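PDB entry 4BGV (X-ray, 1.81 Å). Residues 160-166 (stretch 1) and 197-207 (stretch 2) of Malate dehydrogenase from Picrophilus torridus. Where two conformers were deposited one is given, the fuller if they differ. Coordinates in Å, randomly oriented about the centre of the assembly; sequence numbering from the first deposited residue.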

# COMPACT_ATOMS: atom_id res chain seq x y z
N PHE A 160 -23.58 0.38 -0.31
CA PHE A 160 -24.91 0.08 0.22
C PHE A 160 -25.21 -1.42 0.17
O PHE A 160 -25.76 -2.00 1.13
N LEU A 161 -24.87 -2.05 -0.95
CA LEU A 161 -25.06 -3.49 -1.11
C LEU A 161 -24.22 -4.28 -0.10
O LEU A 161 -24.71 -5.23 0.52
N ALA A 162 -22.96 -3.89 0.04
CA ALA A 162 -22.05 -4.61 0.92
C ALA A 162 -22.52 -4.52 2.36
O ALA A 162 -22.47 -5.50 3.10
N GLN A 163 -23.00 -3.35 2.77
CA GLN A 163 -23.48 -3.24 4.14
C GLN A 163 -24.78 -4.01 4.34
O GLN A 163 -25.00 -4.58 5.39
N GLU A 164 -25.62 -4.05 3.31
CA GLU A 164 -26.89 -4.76 3.43
C GLU A 164 -26.67 -6.27 3.53
O GLU A 164 -27.38 -6.95 4.27
N LEU A 165 -25.69 -6.78 2.80
CA LEU A 165 -25.38 -8.21 2.76
C LEU A 165 -24.26 -8.62 3.71
O LEU A 165 -23.96 -9.82 3.83
N ASN A 166 -23.67 -7.64 4.40
CA ASN A 166 -22.54 -7.88 5.31
C ASN A 166 -21.42 -8.66 4.62
O ASN A 166 -21.02 -9.75 5.07
N PRO A 197 -25.71 -13.25 -8.60
CA PRO A 197 -26.54 -12.06 -8.85
C PRO A 197 -27.21 -11.57 -7.58
O PRO A 197 -27.64 -12.36 -6.73
N ILE A 198 -27.29 -10.25 -7.44
CA ILE A 198 -27.89 -9.64 -6.27
C ILE A 198 -29.38 -10.00 -6.15
O ILE A 198 -29.94 -10.04 -5.05
N GLU A 199 -30.02 -10.26 -7.29
CA GLU A 199 -31.43 -10.66 -7.27
C GLU A 199 -31.66 -11.99 -6.58
O GLU A 199 -32.79 -12.28 -6.18
N ASP A 200 -30.62 -12.82 -6.50
CA ASP A 200 -30.68 -14.08 -5.77
C ASP A 200 -30.42 -13.89 -4.28
O ASP A 200 -30.60 -14.82 -3.51
N LEU A 201 -29.99 -12.70 -3.88
CA LEU A 201 -29.49 -12.48 -2.53
C LEU A 201 -30.36 -11.53 -1.71
O LEU A 201 -30.38 -11.60 -0.48
N LEU A 202 -31.07 -10.63 -2.39
CA LEU A 202 -31.88 -9.61 -1.73
C LEU A 202 -33.27 -9.54 -2.36
O LEU A 202 -33.41 -9.77 -3.56
N PRO A 203 -34.30 -9.22 -1.55
CA PRO A 203 -35.64 -8.99 -2.09
C PRO A 203 -35.64 -7.79 -3.02
O PRO A 203 -34.87 -6.84 -2.81
N ARG A 204 -36.46 -7.83 -4.05
CA ARG A 204 -36.56 -6.73 -5.01
C ARG A 204 -36.80 -5.39 -4.32
O ARG A 204 -36.21 -4.37 -4.70
N GLU A 205 -37.64 -5.39 -3.30
CA GLU A 205 -37.96 -4.17 -2.57
C GLU A 205 -36.70 -3.52 -2.00
O GLU A 205 -36.54 -2.30 -2.09
N LYS A 206 -35.83 -4.34 -1.43
CA LYS A 206 -34.58 -3.84 -0.85
C LYS A 206 -33.64 -3.32 -1.93
O LYS A 206 -32.96 -2.30 -1.75
N ILE A 207 -33.60 -4.02 -3.07
CA ILE A 207 -32.75 -3.59 -4.18
C ILE A 207 -33.25 -2.25 -4.71
O ILE A 207 -32.45 -1.35 -4.99

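Packing of the 160-165 helix of Picrophilus torridus malate dehydrogenase against residues 197-207, which run into a second helix from 204. The contact is mainly apolar and buries 349 Å² summed over both sides; no direct hydrogen bond crosses it. At its centre lies Leu165, whose CA-to-CB bond points toward the other stretch and whose m,t rotamer (chi1 -73°, chi2 164°) brings the side chain against three partners: Leu165 CD1 is 3.8 Å from Ile198 CD1 and 4.0 Å from Leu202 CD1, and Leu165 CD2 is 3.7 Å from Leu202 CD2 and 4.0 Å from Leu201 CB. The same methyl, Leu165 CD2, also comes within 3.9 Å of the backbone atom Leu201 O, so the leucine packs against main chain as well as side chains.

One helical turn earlier, Leu161 takes the same m,t rotamer. Its CA-to-CB bond points sideways, but the end of the side chain comes nearer: Leu161 CD2 reaches Ile198 CG1 at 3.6 Å and Leu202 CD1 at 3.9 Å. Ile198 and Leu202 thus each touch both helix leucines. Ile198, buried and with its CA-to-CB bond directed toward the helix, has an off-well chi1 of -135° with chi2 p; two conformers were deposited for it, and this description applies to the one given. The CA-to-CB bonds of Leu202 and Leu201 both point toward the helix, and both residues take m,t rotamers. Leu201 N and Leu202 N both hydrogen-bond to Ile198 O at 2.9 Å within this segment. The CA-to-CB bond of Ile207 points sideways, and its side chain comes no nearer than 5.5 Å.

Toward the edge, Glu164 combines apolar and polar contacts. Its CA-to-CB bond points toward the second stretch, and with chi1 t and chi2 p it lays its aliphatic part on Leu202, with Glu164 CG 3.7 Å from Leu202 CD2. Its carboxylate extends to Lys206, whose CA-to-CB bond also points toward the other stretch, in a t,p,p,t rotamer. Glu164 OE2 is 3.5 Å from Lys206 CE and forms a long salt bridge of 4.0 Å with Lys206 NZ. Water 1 closes the gap by a second route, donating to Glu164 OE1 at 2.7 Å and accepting from Lys206 NZ at 3.2 Å. Lys206 NZ is also hydrogen-bonded elsewhere in the structure. Away from the interface, a salt bridge within the second stretch joins Arg204 NH2 to Glu199 OE2 at 2.9 Å; its hydrogen bond is weak, with an N-H...acceptor angle of 116°.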

# COMPACT_ATOMS: atom_id res chain seq x y z
CB PHE A 160 -25.98 0.87 -0.54
CG PHE A 160 -25.75 2.37 -0.59
CD1 PHE A 160 -25.11 3.03 0.46
CD2 PHE A 160 -26.20 3.11 -1.68
CE1 PHE A 160 -24.91 4.42 0.41
CE2 PHE A 160 -26.00 4.50 -1.74
CZ PHE A 160 -25.35 5.15 -0.69
CB LEU A 161 -24.69 -3.92 -2.53
CG LEU A 161 -25.63 -3.52 -3.67
CD1 LEU A 161 -24.98 -3.83 -5.02
CD2 LEU A 161 -26.94 -4.28 -3.53
CB ALA A 162 -20.63 -4.07 0.77
CB GLN A 163 -23.58 -1.78 4.58
CG GLN A 163 -22.18 -1.11 4.61
CD GLN A 163 -21.97 -0.14 5.77
OE1 GLN A 163 -21.06 -0.32 6.60
NE2 GLN A 163 -22.78 0.91 5.82
CB GLU A 164 -27.81 -4.44 2.26
CG GLU A 164 -29.23 -4.95 2.44
CD GLU A 164 -29.99 -4.14 3.47
OE1 GLU A 164 -29.71 -2.93 3.61
OE2 GLU A 164 -30.86 -4.71 4.14
CB LEU A 165 -25.03 -8.62 1.32
CG LEU A 165 -26.25 -8.66 0.39
CD1 LEU A 165 -25.83 -8.68 -1.07
CD2 LEU A 165 -27.13 -9.86 0.71
CB ASN A 166 -22.99 -8.61 6.58
CG ASN A 166 -21.93 -8.57 7.68
OD1 ASN A 166 -21.10 -7.65 7.73
ND2 ASN A 166 -21.95 -9.57 8.56
CB PRO A 197 -27.59 -12.56 -9.86
CG PRO A 197 -26.89 -13.69 -10.55
CD PRO A 197 -26.11 -14.37 -9.47
CB ILE A 198 -27.67 -8.11 -6.30
CG1 ILE A 198 -27.21 -7.60 -4.94
CG2 ILE A 198 -28.86 -7.38 -6.87
CD1 ILE A 198 -25.73 -7.79 -4.73
CB GLU A 199 -32.02 -10.70 -8.68
CG GLU A 199 -32.38 -9.33 -9.21
CD GLU A 199 -32.56 -9.32 -10.72
OE1 GLU A 199 -31.62 -9.74 -11.44
OE2 GLU A 199 -33.63 -8.89 -11.18
CB ASP A 200 -29.65 -15.08 -6.30
CG ASP A 200 -29.91 -15.48 -7.73
OD1 ASP A 200 -31.01 -15.18 -8.24
OD2 ASP A 200 -29.02 -16.10 -8.35
CB LEU A 201 -28.05 -11.97 -2.58
CG LEU A 201 -26.99 -12.91 -3.19
CD1 LEU A 201 -25.62 -12.24 -3.24
CD2 LEU A 201 -26.93 -14.20 -2.38
CB LEU A 202 -31.20 -8.24 -1.85
CG LEU A 202 -29.93 -7.97 -1.04
CD1 LEU A 202 -29.24 -6.68 -1.49
CD2 LEU A 202 -30.26 -7.90 0.44
CB PRO A 203 -36.48 -8.69 -0.84
CG PRO A 203 -35.68 -9.22 0.31
CD PRO A 203 -34.25 -9.11 -0.09
CB ARG A 204 -37.65 -7.04 -6.03
CG ARG A 204 -38.19 -5.84 -6.80
CD ARG A 204 -37.13 -5.13 -7.63
NE ARG A 204 -36.40 -6.02 -8.52
CZ ARG A 204 -35.48 -5.60 -9.39
NH1 ARG A 204 -35.21 -4.31 -9.49
NH2 ARG A 204 -34.86 -6.48 -10.17
CB GLU A 205 -38.94 -4.46 -1.43
CG GLU A 205 -39.98 -3.38 -1.25
CD GLU A 205 -39.37 -1.99 -1.23
OE1 GLU A 205 -38.77 -1.63 -0.20
OE2 GLU A 205 -39.48 -1.26 -2.24
CB LYS A 206 -33.89 -4.91 -0.00
CG LYS A 206 -32.62 -4.42 0.67
CD LYS A 206 -32.89 -3.18 1.54
CE LYS A 206 -33.82 -3.49 2.70
NZ LYS A 206 -33.97 -2.29 3.61
CB ILE A 207 -32.70 -4.65 -5.31
CG1 ILE A 207 -31.98 -5.92 -4.81
CG2 ILE A 207 -32.00 -4.10 -6.56
CD1 ILE A 207 -32.14 -7.13 -5.75
O HOH W 1 -31.28 -0.88 4.48